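Local coordinates for protein putative TetR transcriptional regulator (Rhodococcus sp., PDB 2I10) that probably binds DNA as a TetR-family transcriptional regulator and holds p-nitrophenol in a pocket, at residues T82-T92 against A188-R197. Numbering follows the deposited sequence.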
loop_
_atom_site.group_PDB
_atom_site.type_symbol
_atom_site.label_atom_id
_atom_site.label_comp_id
_atom_site.label_asym_id
_atom_site.label_seq_id
_atom_site.Cartn_x
_atom_site.Cartn_y
_atom_site.Cartn_z
ATOM N N THR B 82 -2.985 25.040 9.418
ATOM C CA THR B 82 -4.177 24.671 8.622
ATOM C C THR B 82 -4.180 23.165 8.441
ATOM O O THR B 82 -3.139 22.520 8.579
ATOM C CB THR B 82 -4.256 25.375 7.200
ATOM O OG1 THR B 82 -3.131 25.013 6.387
ATOM C CG2 THR B 82 -4.343 26.926 7.302
ATOM N N ALA B 83 -5.364 22.611 8.195
ATOM C CA ALA B 83 -5.538 21.182 7.883
ATOM C C ALA B 83 -4.744 20.802 6.625
ATOM O O ALA B 83 -4.073 19.756 6.603
ATOM C CB ALA B 83 -7.019 20.871 7.690
ATOM N N HIS B 84 -4.821 21.657 5.587
ATOM C CA HIS B 84 -4.039 21.466 4.362
ATOM C C HIS B 84 -2.527 21.341 4.672
ATOM O O HIS B 84 -1.912 20.353 4.302
ATOM C CB HIS B 84 -4.270 22.556 3.299
ATOM C CG HIS B 84 -3.299 22.453 2.148
ATOM N ND1 HIS B 84 -3.385 21.462 1.188
ATOM C CD2 HIS B 84 -2.154 23.128 1.887
ATOM C CE1 HIS B 84 -2.351 21.553 0.370
ATOM N NE2 HIS B 84 -1.593 22.563 0.764
ATOM N N GLU B 85 -1.939 22.338 5.339
ATOM C CA GLU B 85 -0.509 22.291 5.694
ATOM C C GLU B 85 -0.153 21.111 6.586
ATOM O O GLU B 85 0.947 20.535 6.443
ATOM C CB GLU B 85 -0.054 23.584 6.379
ATOM C CG GLU B 85 1.441 23.792 6.300
ATOM C CD GLU B 85 1.946 25.061 7.009
ATOM O OE1 GLU B 85 1.199 26.082 7.112
ATOM O OE2 GLU B 85 3.137 25.034 7.423
ATOM N N ALA B 86 -1.068 20.758 7.494
ATOM C CA ALA B 86 -0.927 19.578 8.376
ATOM C C ALA B 86 -0.737 18.286 7.569
ATOM O O ALA B 86 0.243 17.547 7.743
ATOM C CB ALA B 86 -2.146 19.440 9.333
ATOM N N VAL B 87 -1.696 18.031 6.693
ATOM C CA VAL B 87 -1.673 16.882 5.784
ATOM C C VAL B 87 -0.465 16.889 4.810
ATOM O O VAL B 87 0.187 15.841 4.629
ATOM C CB VAL B 87 -3.028 16.730 5.118
ATOM C CG1 VAL B 87 -2.985 15.736 3.917
ATOM C CG2 VAL B 87 -4.075 16.298 6.212
ATOM N N LEU B 88 -0.173 18.060 4.232
ATOM C CA LEU B 88 0.983 18.253 3.372
ATOM C C LEU B 88 2.309 17.854 4.054
ATOM O O LEU B 88 3.104 17.075 3.484
ATOM C CB LEU B 88 1.042 19.695 2.836
ATOM C CG LEU B 88 2.357 20.025 2.116
ATOM C CD1 LEU B 88 2.415 19.443 0.704
ATOM C CD2 LEU B 88 2.563 21.519 2.028
ATOM N N ASP B 89 2.542 18.420 5.241
ATOM C CA ASP B 89 3.663 18.116 6.115
ATOM C C ASP B 89 3.727 16.618 6.369
ATOM O O ASP B 89 4.750 15.988 6.185
ATOM C CB ASP B 89 3.356 18.754 7.463
ATOM C CG ASP B 89 4.457 19.593 8.008
ATOM O OD1 ASP B 89 4.738 20.655 7.367
ATOM O OD2 ASP B 89 4.982 19.228 9.118
ATOM N N PHE B 90 2.621 16.048 6.826
ATOM C CA PHE B 90 2.570 14.625 7.077
ATOM C C PHE B 90 2.940 13.752 5.854
ATOM O O PHE B 90 3.756 12.804 5.947
ATOM C CB PHE B 90 1.210 14.206 7.574
ATOM C CG PHE B 90 1.189 12.802 8.022
ATOM C CD1 PHE B 90 2.100 12.376 9.004
ATOM C CD2 PHE B 90 0.323 11.884 7.456
ATOM C CE1 PHE B 90 2.137 11.047 9.408
ATOM C CE2 PHE B 90 0.343 10.566 7.870
ATOM C CZ PHE B 90 1.243 10.142 8.836
ATOM N N LEU B 91 2.334 14.063 4.722
ATOM C CA LEU B 91 2.524 13.218 3.521
ATOM C C LEU B 91 3.925 13.298 2.971
ATOM O O LEU B 91 4.528 12.250 2.654
ATOM C CB LEU B 91 1.472 13.506 2.427
ATOM C CG LEU B 91 0.025 13.167 2.709
ATOM C CD1 LEU B 91 -0.848 13.531 1.444
ATOM C CD2 LEU B 91 -0.199 11.707 3.174
ATOM N N THR B 92 4.475 14.518 2.856
ATOM C CA THR B 92 5.863 14.691 2.418
ATOM C C THR B 92 6.923 14.122 3.418
ATOM O O THR B 92 7.975 13.625 3.010
ATOM C CB THR B 92 6.223 16.175 2.133
ATOM O OG1 THR B 92 6.096 16.941 3.338
ATOM C CG2 THR B 92 5.365 16.779 1.041
ATOM N N ALA B 188 3.040 13.427 -3.471
ATOM C CA ALA B 188 2.490 13.717 -2.133
ATOM C C ALA B 188 1.950 15.151 -2.052
ATOM O O ALA B 188 0.918 15.378 -1.450
ATOM C CB ALA B 188 3.542 13.476 -1.078
ATOM N N ILE B 189 2.653 16.100 -2.686
ATOM C CA ILE B 189 2.213 17.481 -2.824
ATOM C C ILE B 189 0.889 17.573 -3.591
ATOM O O ILE B 189 -0.017 18.285 -3.163
ATOM C CB ILE B 189 3.297 18.377 -3.472
ATOM C CG1 ILE B 189 4.455 18.572 -2.481
ATOM C CG2 ILE B 189 2.731 19.740 -3.872
ATOM C CD1 ILE B 189 5.750 19.211 -3.089
ATOM N N LEU B 190 0.761 16.852 -4.706
ATOM C CA LEU B 190 -0.543 16.762 -5.396
ATOM C C LEU B 190 -1.618 16.117 -4.517
ATOM O O LEU B 190 -2.780 16.551 -4.506
ATOM C CB LEU B 190 -0.396 15.963 -6.688
ATOM C CG LEU B 190 0.456 16.542 -7.810
ATOM C CD1 LEU B 190 0.684 15.473 -8.866
ATOM C CD2 LEU B 190 -0.240 17.744 -8.407
ATOM N N ALA B 191 -1.240 15.085 -3.765
ATOM C CA ALA B 191 -2.240 14.402 -2.938
ATOM C C ALA B 191 -2.795 15.336 -1.872
ATOM O O ALA B 191 -3.999 15.328 -1.608
ATOM C CB ALA B 191 -1.690 13.104 -2.305
ATOM N N ALA B 192 -1.918 16.173 -1.307
ATOM C CA ALA B 192 -2.317 17.102 -0.250
ATOM C C ALA B 192 -3.350 18.136 -0.733
ATOM O O ALA B 192 -4.176 18.626 0.057
ATOM C CB ALA B 192 -1.108 17.793 0.344
ATOM N N GLN B 193 -3.326 18.426 -2.029
ATOM C CA GLN B 193 -4.233 19.393 -2.658
ATOM C C GLN B 193 -5.691 19.092 -2.392
ATOM O O GLN B 193 -6.516 19.991 -2.411
ATOM C CB GLN B 193 -4.021 19.434 -4.184
ATOM C CG GLN B 193 -3.007 20.445 -4.680
ATOM C CD GLN B 193 -2.699 20.278 -6.191
ATOM O OE1 GLN B 193 -3.408 19.553 -6.925
ATOM N NE2 GLN B 193 -1.650 20.969 -6.659
ATOM N N VAL B 194 -6.007 17.821 -2.183
ATOM C CA VAL B 194 -7.363 17.393 -1.862
ATOM C C VAL B 194 -7.875 17.932 -0.526
ATOM O O VAL B 194 -9.073 18.079 -0.344
ATOM C CB VAL B 194 -7.488 15.861 -1.924
ATOM C CG1 VAL B 194 -8.899 15.412 -1.513
ATOM C CG2 VAL B 194 -7.153 15.381 -3.374
ATOM N N VAL B 195 -6.972 18.213 0.407
ATOM C CA VAL B 195 -7.369 18.919 1.637
ATOM C C VAL B 195 -7.422 20.422 1.343
ATOM O O VAL B 195 -6.395 21.062 1.165
ATOM C CB VAL B 195 -6.452 18.576 2.777
ATOM C CG1 VAL B 195 -6.920 19.267 4.094
ATOM C CG2 VAL B 195 -6.444 17.043 2.970
ATOM N N PRO B 196 -8.639 20.987 1.234
ATOM C CA PRO B 196 -8.731 22.388 0.804
ATOM C C PRO B 196 -8.242 23.393 1.833
ATOM O O PRO B 196 -8.261 23.106 3.025
ATOM C CB PRO B 196 -10.234 22.595 0.588
ATOM C CG PRO B 196 -10.846 21.207 0.660
ATOM C CD PRO B 196 -9.965 20.395 1.492
ATOM N N ARG B 197 -7.773 24.546 1.358
ATOM C CA ARG B 197 -7.503 25.679 2.234
ATOM C C ARG B 197 -8.368 26.853 1.816
ATOM O O ARG B 197 -8.054 27.556 0.845
ATOM C CB ARG B 197 -6.023 26.079 2.232
ATOM C CG ARG B 197 -5.661 26.971 3.428
ATOM C CD ARG B 197 -4.392 27.778 3.221
ATOM N NE ARG B 197 -4.201 28.734 4.310
ATOM C CZ ARG B 197 -4.438 30.045 4.235
ATOM N NH1 ARG B 197 -4.863 30.605 3.102
ATOM N NH2 ARG B 197 -4.234 30.808 5.302
HETATM O O HOH W 1 -6.842 23.646 5.332
#
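His84 meets the 188-197 segment at the edge of its imidazole, where ND1 is shared between two carbonyls, Val195 O at 3.0 Å and Ala192 O at 3.2 Å. Both bonds are weak, bent to about 130° at the hydrogen, as expected when one N-H serves two acceptors. The ring gets there because CG lies trans to the backbone nitrogen (chi1 171°). Beside it, Val195 turns CG1 onto the His84 backbone and CG2 against Val87 CG1 at 3.8 Å. Farther along, Ala192 CB sits against Leu88 CB, while Leu91 CD1 reaches Ala191 CB; the small alanines are consistent with the 8.8 Å between the axes of 83-92 and 188-192, roughly antiparallel at 156°.

Thr82 CG2 lies near the plane of the Arg197 guanidinium, at its edge, while Thr82 OG1 caps the helix by accepting from Glu85 N at 3.1 Å. Replacing Thr82 by a valine would probably leave Glu85 N without its capping partner and fray the first turn. A water links His84 N to Pro196 O, and helix 121-148 backs Val87 through Phe142. Within the TetR-type C-terminal region, weak shared hydrogen bonds, water and Val195 packing thus hold the chain leaving helix 181-192 to the opening turn of helix 83-98, while the helices themselves meet through apolar side chains.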